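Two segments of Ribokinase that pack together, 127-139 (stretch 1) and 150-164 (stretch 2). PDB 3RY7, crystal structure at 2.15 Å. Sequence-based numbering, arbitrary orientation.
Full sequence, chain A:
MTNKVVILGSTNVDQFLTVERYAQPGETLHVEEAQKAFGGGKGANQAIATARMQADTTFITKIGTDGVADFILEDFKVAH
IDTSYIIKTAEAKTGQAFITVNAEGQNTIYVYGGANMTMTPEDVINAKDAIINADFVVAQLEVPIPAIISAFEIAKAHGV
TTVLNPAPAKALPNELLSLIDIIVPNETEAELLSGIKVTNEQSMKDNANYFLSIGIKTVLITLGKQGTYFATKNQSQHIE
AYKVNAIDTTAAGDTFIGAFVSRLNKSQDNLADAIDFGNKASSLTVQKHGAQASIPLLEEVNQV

Stretch 1, residues 127-139: AKDAIINADFVVA
Stretch 2, residues 150-164: SAFEIAKAHGVTTVL

Val160, a loop residue just ahead of a strand, plugs the turn between helix and strand of the other segment: its CG2 lies 3.2 Å from Ala134 O, 3.5 Å from Ile131 O and 3.6 Å from Ile132 O, so a methyl group faces three backbone carbonyls. Its t rotamer (phi/psi -90/129) also brings CG1 to 4.1 Å from Ala134 CB, a side chain small enough to lie beside it.

Each segment runs helix, turn, strand. Strands 136-139 and 161-164 are parallel, their axes 4.9 Å apart at 18°, with Phe136 paired to Thr161, Val137 to Thr162, Val138 to Val163 and Ala139 to Leu164. Four hydrogen bonds fix this register: Thr161 N to Asp135 O (3.2 Å), Val137 N to Thr161 O (3.1 Å), Val163 N to Val137 O (2.9 Å) and Ala139 N to Val163 O (3.0 Å). Extended phi/psi values, such as -120/133 at Val137, alternate the side chains between faces.

On the face carrying Phe136, Thr161, Val138 and Val163, the Phe136 ring (chi1 -59°, chi2 -97°) places CD1 3.6 Å from Thr161 CB, while Val138 CG1 (t) meets Val163 CG2 at 3.8 Å. The opposite face is covered by helix 150-157, which runs at 163° to strand 136-139. There Val137 (p) sets CG1 3.5 Å from Ala155 CB, where alanine permits close approach, and Phe152 (m) reaches back to put CZ 3.9 Å from Ala139 CB.

Helices 128-132 and 150-157 cross at -44°, 9.3 Å apart. Ile131 and Ile154, both m,t and pointing toward the opposing segment, meet CG2 to CG2 at 3.6 Å. At the more exposed margin, Ile132 (m,t) extends CD1 over the His158 ring face, 3.7 Å from His158 NE2, a CH-pi contact. Together the segments bury 848 Å², largely through aliphatic packing and backbone pairing.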

ATOM      1  N   ALA A 127      -2.531  23.299  28.215  1.00 35.51           N
ATOM      2  CA  ALA A 127      -3.109  23.329  26.870  1.00 35.25           C
ATOM      3  C   ALA A 127      -4.601  23.670  26.852  1.00 38.06           C
ATOM      4  O   ALA A 127      -5.271  23.465  25.845  1.00 38.24           O
ATOM      5  CB  ALA A 127      -2.875  21.996  26.185  1.00 37.14           C
ATOM      6  N   LYS A 128      -5.109  24.213  27.957  1.00 37.15           N
ATOM      7  CA  LYS A 128      -6.557  24.361  28.162  1.00 38.58           C
ATOM      8  C   LYS A 128      -7.269  25.177  27.083  1.00 40.39           C
ATOM      9  O   LYS A 128      -8.445  24.964  26.812  1.00 39.86           O
ATOM     10  CB  LYS A 128      -6.866  24.939  29.558  1.00 32.61           C
ATOM     11  CG  LYS A 128      -6.782  26.450  29.646  1.00 33.45           C
ATOM     12  CD  LYS A 128      -6.589  26.899  31.085  0.47 36.33           C
ATOM     13  CE  LYS A 128      -7.758  26.479  31.970  0.89 38.23           C
ATOM     14  NZ  LYS A 128      -8.889  27.443  31.929  1.00 36.49           N
ATOM     15  N   ASP A 129      -6.561  26.101  26.453  1.00 42.43           N
ATOM     16  CA  ASP A 129      -7.194  26.931  25.440  1.00 45.42           C
ATOM     17  C   ASP A 129      -7.783  26.098  24.317  1.00 44.27           C
ATOM     18  O   ASP A 129      -8.884  26.370  23.838  1.00 47.53           O
ATOM     19  CB  ASP A 129      -6.199  27.933  24.870  1.00 50.18           C
ATOM     20  CG  ASP A 129      -6.308  29.284  25.527  0.73 51.79           C
ATOM     21  OD1 ASP A 129      -7.116  30.109  25.044  0.49 59.85           O
ATOM     22  OD2 ASP A 129      -5.595  29.514  26.524  1.00 49.40           O
ATOM     23  N   ALA A 130      -7.030  25.087  23.900  1.00 42.67           N
ATOM     24  CA  ALA A 130      -7.463  24.178  22.846  1.00 44.81           C
ATOM     25  C   ALA A 130      -8.749  23.440  23.234  1.00 42.01           C
ATOM     26  O   ALA A 130      -9.694  23.350  22.449  1.00 46.81           O
ATOM     27  CB  ALA A 130      -6.354  23.183  22.538  1.00 38.51           C
ATOM     28  N   ILE A 131      -8.774  22.920  24.456  1.00 35.29           N
ATOM     29  CA  ILE A 131      -9.924  22.179  24.950  1.00 35.66           C
ATOM     30  C   ILE A 131     -11.188  23.047  25.040  1.00 42.58           C
ATOM     31  O   ILE A 131     -12.241  22.684  24.517  1.00 32.57           O
ATOM     32  CB  ILE A 131      -9.614  21.543  26.297  1.00 29.01           C
ATOM     33  CG1 ILE A 131      -8.513  20.486  26.118  1.00 29.09           C
ATOM     34  CG2 ILE A 131     -10.876  20.953  26.906  1.00 30.69           C
ATOM     35  CD1 ILE A 131      -7.834  20.050  27.398  1.00 19.86           C
ATOM     36  N   ILE A 132     -11.075  24.206  25.675  1.00 36.22           N
ATOM     37  CA  ILE A 132     -12.237  25.052  25.892  1.00 40.08           C
ATOM     38  C   ILE A 132     -12.984  25.384  24.603  1.00 41.07           C
ATOM     39  O   ILE A 132     -14.216  25.437  24.580  1.00 43.08           O
ATOM     40  CB  ILE A 132     -11.854  26.326  26.648  1.00 36.86           C
ATOM     41  CG1 ILE A 132     -11.460  25.958  28.079  1.00 32.34           C
ATOM     42  CG2 ILE A 132     -13.005  27.331  26.628  1.00 43.79           C
ATOM     43  CD1 ILE A 132     -11.062  27.133  28.920  1.00 43.10           C
ATOM     44  N   ASN A 133     -12.248  25.573  23.520  1.00 44.88           N
ATOM     45  CA  ASN A 133     -12.881  25.977  22.270  1.00 51.35           C
ATOM     46  C   ASN A 133     -13.214  24.819  21.338  1.00 43.92           C
ATOM     47  O   ASN A 133     -13.608  25.029  20.189  1.00 45.40           O
ATOM     48  CB  ASN A 133     -12.056  27.063  21.574  1.00 48.55           C
ATOM     49  CG  ASN A 133     -11.965  28.338  22.409  1.00 58.97           C
ATOM     50  OD1 ASN A 133     -12.973  28.822  22.936  1.00 59.58           O
ATOM     51  ND2 ASN A 133     -10.756  28.877  22.547  1.00 66.06           N
ATOM     52  N   ALA A 134     -13.088  23.601  21.850  1.00 38.00           N
ATOM     53  CA  ALA A 134     -13.371  22.405  21.059  1.00 39.71           C
ATOM     54  C   ALA A 134     -14.847  21.986  21.114  1.00 38.13           C
ATOM     55  O   ALA A 134     -15.556  22.299  22.070  1.00 32.21           O
ATOM     56  CB  ALA A 134     -12.490  21.246  21.524  1.00 32.03           C
ATOM     57  N   ASP A 135     -15.288  21.266  20.084  1.00 32.54           N
ATOM     58  CA  ASP A 135     -16.560  20.547  20.121  1.00 35.33           C
ATOM     59  C   ASP A 135     -16.421  19.181  20.804  1.00 35.46           C
ATOM     60  O   ASP A 135     -17.316  18.739  21.540  1.00 31.80           O
ATOM     61  CB  ASP A 135     -17.094  20.368  18.701  1.00 30.83           C
ATOM     62  CG  ASP A 135     -17.383  21.698  18.029  1.00 41.45           C
ATOM     63  OD1 ASP A 135     -18.060  22.536  18.677  1.00 43.71           O
ATOM     64  OD2 ASP A 135     -16.924  21.910  16.875  1.00 36.64           O
ATOM     65  N   PHE A 136     -15.298  18.511  20.545  1.00 28.23           N
ATOM     66  CA  PHE A 136     -15.011  17.213  21.156  1.00 27.05           C
ATOM     67  C   PHE A 136     -13.566  17.144  21.594  1.00 31.35           C
ATOM     68  O   PHE A 136     -12.674  17.686  20.935  1.00 28.79           O
ATOM     69  CB  PHE A 136     -15.246  16.058  20.171  1.00 32.38           C
ATOM     70  CG  PHE A 136     -16.653  15.981  19.626  1.00 32.70           C
ATOM     71  CD1 PHE A 136     -17.588  15.129  20.198  1.00 26.58           C
ATOM     72  CD2 PHE A 136     -17.030  16.743  18.528  1.00 31.98           C
ATOM     73  CE1 PHE A 136     -18.875  15.050  19.692  1.00 31.55           C
ATOM     74  CE2 PHE A 136     -18.317  16.667  18.022  1.00 35.54           C
ATOM     75  CZ  PHE A 136     -19.240  15.827  18.601  1.00 30.80           C
ATOM     76  N   VAL A 137     -13.335  16.451  22.698  1.00 23.62           N
ATOM     77  CA  VAL A 137     -11.996  16.031  23.044  1.00 23.00           C
ATOM     78  C   VAL A 137     -11.985  14.504  23.129  1.00 21.30           C
ATOM     79  O   VAL A 137     -12.880  13.903  23.729  1.00 21.08           O
ATOM     80  CB  VAL A 137     -11.507  16.703  24.365  1.00 25.99           C
ATOM     81  CG1 VAL A 137     -12.604  16.703  25.391  1.00 27.39           C
ATOM     82  CG2 VAL A 137     -10.285  15.993  24.902  1.00 23.22           C
ATOM     83  N   VAL A 138     -10.990  13.879  22.500  1.00 21.70           N
ATOM     84  CA  VAL A 138     -10.905  12.418  22.439  1.00 19.22           C
ATOM     85  C   VAL A 138      -9.624  11.939  23.092  1.00 20.78           C
ATOM     86  O   VAL A 138      -8.551  12.429  22.761  1.00 19.54           O
ATOM     87  CB  VAL A 138     -10.900  11.917  20.970  1.00 24.15           C
ATOM     88  CG1 VAL A 138     -11.001  10.387  20.911  1.00 19.24           C
ATOM     89  CG2 VAL A 138     -12.018  12.570  20.173  1.00 25.69           C
ATOM     90  N   ALA A 139      -9.729  10.966  23.988  1.00 16.81           N
ATOM     91  CA  ALA A 139      -8.556  10.412  24.640  1.00 20.72           C
ATOM     92  C   ALA A 139      -8.522   8.898  24.490  1.00 21.18           C
ATOM     93  O   ALA A 139      -9.552   8.285  24.248  1.00 19.75           O
ATOM     94  CB  ALA A 139      -8.543  10.777  26.116  1.00 16.02           C
ATOM     95  N   SER A 150      -8.080  15.286  34.007  1.00 24.15           N
ATOM     96  CA  SER A 150      -7.943  16.732  34.048  1.00 24.39           C
ATOM     97  C   SER A 150      -8.445  17.400  32.753  1.00 29.02           C
ATOM     98  O   SER A 150      -9.062  18.482  32.788  1.00 22.14           O
ATOM     99  CB  SER A 150      -6.497  17.115  34.384  1.00 27.39           C
ATOM    100  OG  SER A 150      -5.984  17.995  33.409  1.00 37.56           O
ATOM    101  N   ALA A 151      -8.203  16.747  31.615  1.00 24.04           N
ATOM    102  CA  ALA A 151      -8.669  17.269  30.337  1.00 24.12           C
ATOM    103  C   ALA A 151     -10.204  17.182  30.236  1.00 19.94           C
ATOM    104  O   ALA A 151     -10.853  18.073  29.689  1.00 17.69           O
ATOM    105  CB  ALA A 151      -8.012  16.519  29.188  1.00 25.07           C
ATOM    106  N   PHE A 152     -10.767  16.107  30.786  1.00 18.62           N
ATOM    107  CA  PHE A 152     -12.215  15.891  30.735  1.00 23.61           C
ATOM    108  C   PHE A 152     -12.945  16.811  31.733  1.00 22.70           C
ATOM    109  O   PHE A 152     -14.085  17.195  31.499  1.00 28.04           O
ATOM    110  CB  PHE A 152     -12.555  14.414  30.998  1.00 19.68           C
ATOM    111  CG  PHE A 152     -12.363  13.508  29.791  1.00 21.02           C
ATOM    112  CD1 PHE A 152     -12.789  12.174  29.830  1.00 21.02           C
ATOM    113  CD2 PHE A 152     -11.777  13.991  28.618  1.00 15.70           C
ATOM    114  CE1 PHE A 152     -12.617  11.323  28.711  1.00 21.43           C
ATOM    115  CE2 PHE A 152     -11.618  13.159  27.493  1.00 23.66           C
ATOM    116  CZ  PHE A 152     -12.036  11.819  27.542  1.00 19.71           C
ATOM    117  N   GLU A 153     -12.285  17.167  32.835  1.00 23.97           N
ATOM    118  CA  GLU A 153     -12.856  18.149  33.788  1.00 22.32           C
ATOM    119  C   GLU A 153     -13.002  19.514  33.141  1.00 24.34           C
ATOM    120  O   GLU A 153     -14.065  20.149  33.207  1.00 26.55           O
ATOM    121  CB  GLU A 153     -12.025  18.240  35.057  1.00 19.88           C
ATOM    122  CG  GLU A 153     -12.156  17.022  35.955  1.00 20.08           C
ATOM    123  CD  GLU A 153     -11.074  16.980  37.023  1.00 25.03           C
ATOM    124  OE1 GLU A 153     -10.020  17.621  36.785  1.00 25.73           O
ATOM    125  OE2 GLU A 153     -11.271  16.300  38.072  1.00 20.28           O
ATOM    126  N   ILE A 154     -11.951  19.933  32.450  1.00 25.10           N
ATOM    127  CA  ILE A 154     -11.977  21.173  31.686  1.00 19.11           C
ATOM    128  C   ILE A 154     -13.053  21.166  30.617  1.00 28.84           C
ATOM    129  O   ILE A 154     -13.813  22.138  30.483  1.00 27.30           O
ATOM    130  CB  ILE A 154     -10.614  21.442  31.020  1.00 25.34           C
ATOM    131  CG1 ILE A 154      -9.530  21.679  32.086  1.00 28.45           C
ATOM    132  CG2 ILE A 154     -10.699  22.617  30.054  1.00 21.87           C
ATOM    133  CD1 ILE A 154      -8.131  21.783  31.492  1.00 30.65           C
ATOM    134  N   ALA A 155     -13.093  20.085  29.838  1.00 23.01           N
ATOM    135  CA  ALA A 155     -14.071  19.941  28.774  1.00 25.56           C
ATOM    136  C   ALA A 155     -15.494  20.027  29.318  1.00 20.66           C
ATOM    137  O   ALA A 155     -16.286  20.848  28.882  1.00 19.89           O
ATOM    138  CB  ALA A 155     -13.867  18.612  28.054  1.00 23.06           C
ATOM    139  N   LYS A 156     -15.791  19.162  30.279  1.00 19.31           N
ATOM    140  CA  LYS A 156     -17.128  19.024  30.836  1.00 22.37           C
ATOM    141  C   LYS A 156     -17.599  20.345  31.455  1.00 31.79           C
ATOM    142  O   LYS A 156     -18.757  20.733  31.301  1.00 29.65           O
ATOM    143  CB  LYS A 156     -17.130  17.905  31.879  1.00 23.21           C
ATOM    144  CG  LYS A 156     -18.478  17.519  32.432  1.00 34.41           C
ATOM    145  CD  LYS A 156     -18.635  15.996  32.453  1.00 45.86           C
ATOM    146  CE  LYS A 156     -20.009  15.564  32.990  1.00 50.39           C
ATOM    147  NZ  LYS A 156     -20.212  15.952  34.424  1.00 46.85           N
ATOM    148  N   ALA A 157     -16.682  21.046  32.123  1.00 26.48           N
ATOM    149  CA  ALA A 157     -17.005  22.298  32.794  1.00 28.41           C
ATOM    150  C   ALA A 157     -17.403  23.368  31.803  1.00 27.35           C
ATOM    151  O   ALA A 157     -18.198  24.242  32.129  1.00 29.85           O
ATOM    152  CB  ALA A 157     -15.828  22.773  33.630  1.00 24.58           C
ATOM    153  N   HIS A 158     -16.859  23.298  30.596  1.00 24.61           N
ATOM    154  CA  HIS A 158     -17.190  24.272  29.553  1.00 27.47           C
ATOM    155  C   HIS A 158     -18.118  23.738  28.426  1.00 29.61           C
ATOM    156  O   HIS A 158     -18.145  24.286  27.325  1.00 31.50           O
ATOM    157  CB  HIS A 158     -15.908  24.862  28.952  1.00 26.61           C
ATOM    158  CG  HIS A 158     -15.077  25.624  29.940  1.00 34.00           C
ATOM    159  ND1 HIS A 158     -15.343  26.928  30.279  1.00 40.25           N
ATOM    160  CD2 HIS A 158     -13.987  25.255  30.658  1.00 27.57           C
ATOM    161  CE1 HIS A 158     -14.451  27.337  31.172  1.00 33.75           C
ATOM    162  NE2 HIS A 158     -13.620  26.340  31.413  1.00 30.73           N
ATOM    163  N   GLY A 159     -18.882  22.686  28.699  1.00 29.65           N
ATOM    164  CA  GLY A 159     -19.843  22.175  27.723  1.00 31.69           C
ATOM    165  C   GLY A 159     -19.250  21.436  26.520  1.00 33.88           C
ATOM    166  O   GLY A 159     -19.920  21.225  25.508  1.00 32.48           O
ATOM    167  N   VAL A 160     -17.990  21.031  26.626  1.00 29.81           N
ATOM    168  CA  VAL A 160     -17.324  20.311  25.538  1.00 27.35           C
ATOM    169  C   VAL A 160     -17.531  18.796  25.699  1.00 27.77           C
ATOM    170  O   VAL A 160     -17.313  18.245  26.783  1.00 23.01           O
ATOM    171  CB  VAL A 160     -15.825  20.660  25.476  1.00 29.91           C
ATOM    172  CG1 VAL A 160     -15.107  19.831  24.401  1.00 27.20           C
ATOM    173  CG2 VAL A 160     -15.649  22.161  25.227  1.00 28.35           C
ATOM    174  N   THR A 161     -17.983  18.135  24.629  1.00 26.66           N
ATOM    175  CA  THR A 161     -18.269  16.691  24.655  1.00 25.15           C
ATOM    176  C   THR A 161     -17.011  15.828  24.824  1.00 23.73           C
ATOM    177  O   THR A 161     -16.046  15.970  24.078  1.00 20.44           O
ATOM    178  CB  THR A 161     -18.990  16.262  23.361  1.00 26.88           C
ATOM    179  OG1 THR A 161     -20.162  17.062  23.206  1.00 26.84           O
ATOM    180  CG2 THR A 161     -19.382  14.783  23.419  1.00 20.74           C
ATOM    181  N   THR A 162     -17.015  14.941  25.814  1.00 21.37           N
ATOM    182  CA  THR A 162     -15.866  14.075  26.024  1.00 19.77           C
ATOM    183  C   THR A 162     -16.051  12.680  25.429  1.00 23.32           C
ATOM    184  O   THR A 162     -17.111  12.071  25.563  1.00 21.01           O
ATOM    185  CB  THR A 162     -15.524  13.925  27.499  1.00 24.50           C
ATOM    186  OG1 THR A 162     -16.636  13.340  28.190  1.00 24.17           O
ATOM    187  CG2 THR A 162     -15.185  15.279  28.107  1.00 21.17           C
ATOM    188  N   VAL A 163     -15.012  12.169  24.777  1.00 26.26           N
ATOM    189  CA  VAL A 163     -15.066  10.823  24.238  1.00 20.46           C
ATOM    190  C   VAL A 163     -13.826  10.000  24.569  1.00 20.50           C
ATOM    191  O   VAL A 163     -12.693  10.385  24.270  1.00 25.78           O
ATOM    192  CB  VAL A 163     -15.470  10.797  22.720  1.00 29.81           C
ATOM    193  CG1 VAL A 163     -15.504  12.196  22.118  1.00 24.12           C
ATOM    194  CG2 VAL A 163     -14.603   9.852  21.939  1.00 24.49           C
ATOM    195  N   LEU A 164     -14.049   8.878  25.240  1.00 22.01           N
ATOM    196  CA  LEU A 164     -12.959   8.014  25.659  1.00 19.14           C
ATOM    197  C   LEU A 164     -12.983   6.698  24.889  1.00 26.73           C
ATOM    198  O   LEU A 164     -13.981   5.971  24.900  1.00 24.67           O
ATOM    199  CB  LEU A 164     -13.016   7.712  27.154  1.00 19.32           C
ATOM    200  CG  LEU A 164     -11.952   6.711  27.639  1.00 27.07           C
ATOM    201  CD1 LEU A 164     -10.575   7.311  27.536  1.00 19.90           C
ATOM    202  CD2 LEU A 164     -12.216   6.235  29.059  1.00 28.17           C
TER